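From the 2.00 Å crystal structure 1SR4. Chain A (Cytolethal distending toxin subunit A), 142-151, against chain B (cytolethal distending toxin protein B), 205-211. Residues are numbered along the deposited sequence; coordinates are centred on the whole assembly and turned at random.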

ATOM      1  N   PHE A 142      -3.931  -0.203 -19.007  1.00 11.82           N
ATOM      2  CA  PHE A 142      -4.480  -1.389 -18.368  1.00 10.41           C
ATOM      3  C   PHE A 142      -5.249  -1.066 -17.091  1.00 10.33           C
ATOM      4  O   PHE A 142      -4.913  -0.138 -16.356  1.00 10.74           O
ATOM      5  N   GLU A 143      -6.306  -1.827 -16.852  1.00 11.74           N
ATOM      6  CA  GLU A 143      -7.095  -1.672 -15.641  1.00 14.26           C
ATOM      7  C   GLU A 143      -6.720  -2.862 -14.765  1.00 12.85           C
ATOM      8  O   GLU A 143      -6.798  -4.005 -15.206  1.00 13.49           O
ATOM      9  N   LEU A 144      -6.284  -2.616 -13.539  1.00 13.47           N
ATOM     10  CA  LEU A 144      -5.955  -3.734 -12.661  1.00 11.60           C
ATOM     11  C   LEU A 144      -7.137  -3.913 -11.728  1.00 11.75           C
ATOM     12  O   LEU A 144      -7.550  -2.977 -11.045  1.00 12.20           O
ATOM     13  N   LEU A 145      -7.686  -5.118 -11.731  1.00 11.14           N
ATOM     14  CA  LEU A 145      -8.844  -5.461 -10.928  1.00 11.13           C
ATOM     15  C   LEU A 145      -8.397  -6.238  -9.688  1.00 11.00           C
ATOM     16  O   LEU A 145      -7.864  -7.339  -9.789  1.00 10.39           O
ATOM     17  N   PRO A 146      -8.618  -5.680  -8.503  1.00  9.84           N
ATOM     18  CA  PRO A 146      -8.206  -6.390  -7.286  1.00 10.79           C
ATOM     19  C   PRO A 146      -9.025  -7.650  -7.055  1.00 10.89           C
ATOM     20  O   PRO A 146     -10.194  -7.710  -7.439  1.00  9.17           O
ATOM     21  N   THR A 147      -8.403  -8.663  -6.455  1.00 10.99           N
ATOM     22  CA  THR A 147      -9.103  -9.910  -6.144  1.00 11.48           C
ATOM     23  C   THR A 147      -9.231  -9.914  -4.626  1.00 12.05           C
ATOM     24  O   THR A 147      -8.603  -9.084  -3.953  1.00 12.09           O
ATOM     25  N   ASP A 148     -10.009 -10.836  -4.069  1.00 11.38           N
ATOM     26  CA  ASP A 148     -10.139 -10.847  -2.621  1.00 11.45           C
ATOM     27  C   ASP A 148      -8.936 -11.372  -1.848  1.00 12.50           C
ATOM     28  O   ASP A 148      -8.975 -11.443  -0.622  1.00 11.51           O
ATOM     29  N   SER A 149      -7.858 -11.725  -2.543  1.00 11.84           N
ATOM     30  CA  SER A 149      -6.654 -12.178  -1.842  1.00 12.41           C
ATOM     31  C   SER A 149      -5.639 -11.046  -1.839  1.00 11.85           C
ATOM     32  O   SER A 149      -4.589 -11.150  -1.203  1.00 12.23           O
ATOM     33  N   GLY A 150      -5.950  -9.968  -2.556  1.00 10.94           N
ATOM     34  CA  GLY A 150      -5.029  -8.843  -2.630  1.00 12.42           C
ATOM     35  C   GLY A 150      -4.178  -8.861  -3.895  1.00 11.81           C
ATOM     36  O   GLY A 150      -3.400  -7.939  -4.167  1.00 13.10           O
ATOM     37  N   ALA A 151      -4.304  -9.929  -4.664  1.00  9.70           N
ATOM     38  CA  ALA A 151      -3.590 -10.045  -5.929  1.00  9.63           C
ATOM     39  C   ALA A 151      -4.418  -9.216  -6.932  1.00 10.95           C
ATOM     40  O   ALA A 151      -5.461  -8.661  -6.571  1.00 10.46           O
TER
ATOM     41  N   THR B 205     -14.188   3.553  -9.578  1.00 14.74           N
ATOM     42  CA  THR B 205     -15.354   2.780  -9.998  1.00 15.76           C
ATOM     43  C   THR B 205     -14.985   1.320  -9.710  1.00 15.94           C
ATOM     44  O   THR B 205     -15.751   0.403 -10.001  1.00 16.66           O
ATOM     45  N   GLU B 206     -13.781   1.112  -9.177  1.00 13.12           N
ATOM     46  CA  GLU B 206     -13.336  -0.222  -8.799  1.00 13.03           C
ATOM     47  C   GLU B 206     -13.506  -0.343  -7.283  1.00 11.23           C
ATOM     48  O   GLU B 206     -13.418   0.636  -6.565  1.00 11.24           O
ATOM     49  N   PRO B 207     -13.739  -1.559  -6.786  1.00 10.98           N
ATOM     50  CA  PRO B 207     -13.917  -1.804  -5.350  1.00 10.17           C
ATOM     51  C   PRO B 207     -12.735  -1.259  -4.519  1.00 10.17           C
ATOM     52  O   PRO B 207     -11.589  -1.269  -4.984  1.00  8.71           O
ATOM     53  N   THR B 208     -13.014  -0.741  -3.322  1.00  9.16           N
ATOM     54  CA  THR B 208     -11.928  -0.253  -2.447  1.00  8.39           C
ATOM     55  C   THR B 208     -11.903  -1.090  -1.174  1.00  8.43           C
ATOM     56  O   THR B 208     -11.148  -0.801  -0.246  1.00  9.16           O
ATOM     57  N   HIS B 209     -12.724  -2.138  -1.141  1.00  9.01           N
ATOM     58  CA  HIS B 209     -12.819  -3.026   0.029  1.00 10.24           C
ATOM     59  C   HIS B 209     -13.080  -4.434  -0.490  1.00 10.79           C
ATOM     60  O   HIS B 209     -13.660  -4.604  -1.561  1.00 11.30           O
ATOM     61  N   ARG B 210     -12.659  -5.448   0.262  1.00 11.03           N
ATOM     62  CA  ARG B 210     -12.807  -6.801  -0.211  1.00 10.40           C
ATOM     63  C   ARG B 210     -14.224  -7.334  -0.273  1.00 11.62           C
ATOM     64  O   ARG B 210     -14.455  -8.459  -0.704  1.00 11.05           O
ATOM     65  N   SER B 211     -15.181  -6.514   0.128  1.00 10.49           N
ATOM     66  CA  SER B 211     -16.581  -6.909   0.060  1.00 12.02           C
ATOM     67  C   SER B 211     -17.043  -6.654  -1.375  1.00 13.30           C
ATOM     68  O   SER B 211     -18.106  -7.109  -1.790  1.00 12.88           O
TER

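Two side chains of chain B, B:Glu206 and B:Arg210, carry most of this contact, and both aim at backbone: the first at the strand of chain A, the second at the turn that follows it. B:Thr205 lies sideways and makes no contact, so the packing begins at B:Glu206.

B:Glu206 points toward chain A with chi1 m and chi2 t, which extends its carboxylate to the strand. There OE2 lies 2.5 Å from A:Leu144 O, a separation so short that the acid group probably holds a proton and donates it. A:Glu143, whose t, t side chain points toward chain B, brings its OE2 to 3.6 Å from B:Glu206 CG and 4.0 Å from B:Glu206 OE2, a close approach of like charges. Apolar atoms fill in around the same oxygen: A:Leu145 CD2 and A:Pro146 CD each come within 3.6 Å of B:Glu206 OE2. Water 1 completes the site, accepting from A:Leu144 N at 2.9 Å and lying 2.9 Å from B:Glu206 OE1, to which it can donate, though other acceptors compete for its protons, so the carboxylate sits against A:Leu144 O directly and meets A:Leu144 N through the water.

B:Pro207 also points inward but packs loosely; its O sits 4.2 Å from A:Pro146 CG and is buried without a polar partner. B:Thr208 turns away and B:His209 is out of reach.

B:Arg210, m, t, t through chi3, reaches the type I turn A:Thr147 to A:Gly150. Its NH1 gives a weak hydrogen bond to A:Asp148 O (3.1 Å) and donates to water 2 at 2.8 Å, which in turn donates a hydrogen bond to A:Ser149 O at 3.1 Å. One guanidinium face is covered by A:Ser149 C and A:Gly150 CA, the latter 3.6 Å from B:Arg210 NH2. Glycine suits the position twice over: a CB would clash with NH2 and jam against the preceding carbonyl. B:Ser211 points away, outside the contact.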

ATOM      1  CB  PHE A 142      -3.346  -2.375 -18.027  1.00  9.04           C
ATOM      2  CG  PHE A 142      -2.603  -2.887 -19.231  1.00 10.39           C
ATOM      3  CD1 PHE A 142      -2.985  -4.078 -19.846  1.00  8.95           C
ATOM      4  CD2 PHE A 142      -1.556  -2.160 -19.777  1.00  9.02           C
ATOM      5  CE1 PHE A 142      -2.338  -4.537 -20.988  1.00  8.60           C
ATOM      6  CE2 PHE A 142      -0.904  -2.611 -20.925  1.00 10.89           C
ATOM      7  CZ  PHE A 142      -1.302  -3.811 -21.532  1.00  9.82           C
ATOM      8  CB  GLU A 143      -8.604  -1.718 -15.940  1.00 17.21           C
ATOM      9  CG  GLU A 143      -9.446  -1.710 -14.653  1.00 26.21           C
ATOM     10  CD  GLU A 143     -10.951  -1.506 -14.870  1.00 31.04           C
ATOM     11  OE1 GLU A 143     -11.560  -2.233 -15.689  1.00 32.84           O
ATOM     12  OE2 GLU A 143     -11.522  -0.620 -14.191  1.00 34.45           O
ATOM     13  CB  LEU A 144      -4.669  -3.464 -11.873  1.00 14.76           C
ATOM     14  CG  LEU A 144      -3.368  -3.778 -12.625  1.00 16.13           C
ATOM     15  CD1 LEU A 144      -3.304  -2.972 -13.918  1.00 15.08           C
ATOM     16  CD2 LEU A 144      -2.170  -3.473 -11.731  1.00 15.26           C
ATOM     17  CB  LEU A 145      -9.795  -6.322 -11.764  1.00 13.30           C
ATOM     18  CG  LEU A 145     -10.008  -5.954 -13.248  1.00 16.10           C
ATOM     19  CD1 LEU A 145     -10.748  -7.089 -13.957  1.00 16.82           C
ATOM     20  CD2 LEU A 145     -10.786  -4.660 -13.367  1.00 16.39           C
ATOM     21  CB  PRO A 146      -8.426  -5.344  -6.186  1.00 10.94           C
ATOM     22  CG  PRO A 146      -9.649  -4.595  -6.687  1.00 11.39           C
ATOM     23  CD  PRO A 146      -9.346  -4.435  -8.189  1.00 10.85           C
ATOM     24  CB  THR A 147      -8.298 -11.146  -6.539  1.00 10.93           C
ATOM     25  OG1 THR A 147      -7.164 -11.269  -5.673  1.00 11.99           O
ATOM     26  CG2 THR A 147      -7.828 -11.052  -7.991  1.00 10.00           C
ATOM     27  CB  ASP A 148     -11.409 -11.568  -2.169  1.00 13.62           C
ATOM     28  CG  ASP A 148     -11.527 -12.972  -2.705  1.00 16.68           C
ATOM     29  OD1 ASP A 148     -10.542 -13.526  -3.249  1.00 14.11           O
ATOM     30  OD2 ASP A 148     -12.636 -13.528  -2.564  1.00 20.56           O
ATOM     31  CB  SER A 149      -6.035 -13.392  -2.530  1.00 11.68           C
ATOM     32  OG  SER A 149      -5.459 -13.017  -3.767  1.00 11.77           O
ATOM     33  CB  ALA A 151      -3.548 -11.513  -6.367  1.00  9.70           C
TER
ATOM     34  CB  THR B 205     -15.663   2.908 -11.508  1.00 17.32           C
ATOM     35  OG1 THR B 205     -14.495   2.567 -12.260  1.00 16.38           O
ATOM     36  CG2 THR B 205     -16.123   4.326 -11.850  1.00 14.41           C
ATOM     37  CB  GLU B 206     -11.859  -0.435  -9.122  1.00 13.51           C
ATOM     38  CG  GLU B 206     -11.499  -0.450 -10.596  1.00 16.34           C
ATOM     39  CD  GLU B 206     -10.082  -0.934 -10.801  1.00 18.85           C
ATOM     40  OE1 GLU B 206      -9.149  -0.102 -10.821  1.00 18.46           O
ATOM     41  OE2 GLU B 206      -9.896  -2.165 -10.916  1.00 22.31           O
ATOM     42  CB  PRO B 207     -14.006  -3.330  -5.275  1.00  8.95           C
ATOM     43  CG  PRO B 207     -14.653  -3.699  -6.596  1.00 10.78           C
ATOM     44  CD  PRO B 207     -13.936  -2.792  -7.577  1.00  9.60           C
ATOM     45  CB  THR B 208     -12.086   1.227  -2.014  1.00  7.54           C
ATOM     46  OG1 THR B 208     -13.190   1.350  -1.105  1.00  9.63           O
ATOM     47  CG2 THR B 208     -12.322   2.127  -3.226  1.00  8.58           C
ATOM     48  CB  HIS B 209     -13.955  -2.552   0.934  1.00 10.95           C
ATOM     49  CG  HIS B 209     -14.131  -3.369   2.177  1.00 11.67           C
ATOM     50  ND1 HIS B 209     -15.242  -4.156   2.395  1.00 10.85           N
ATOM     51  CD2 HIS B 209     -13.362  -3.488   3.286  1.00 13.04           C
ATOM     52  CE1 HIS B 209     -15.148  -4.729   3.582  1.00 13.39           C
ATOM     53  NE2 HIS B 209     -14.015  -4.343   4.144  1.00 13.29           N
ATOM     54  CB  ARG B 210     -11.865  -7.727   0.575  1.00 12.49           C
ATOM     55  CG  ARG B 210     -10.389  -7.432   0.219  1.00 12.29           C
ATOM     56  CD  ARG B 210      -9.374  -8.397   0.846  1.00 16.43           C
ATOM     57  NE  ARG B 210      -8.010  -7.864   0.752  1.00 16.35           N
ATOM     58  CZ  ARG B 210      -6.903  -8.585   0.911  1.00 19.81           C
ATOM     59  NH1 ARG B 210      -6.989  -9.890   1.171  1.00 16.80           N
ATOM     60  NH2 ARG B 210      -5.706  -7.999   0.817  1.00 16.14           N
ATOM     61  CB  SER B 211     -17.413  -6.031   0.991  1.00 11.22           C
ATOM     62  OG  SER B 211     -17.271  -4.667   0.597  1.00 12.21           O
TER
HETATM   63  O   HOH W   1      -6.668  -0.006 -12.377  1.00 18.06           O
HETATM   64  O   HOH W   2      -5.440 -12.179   1.639  1.00 16.33           O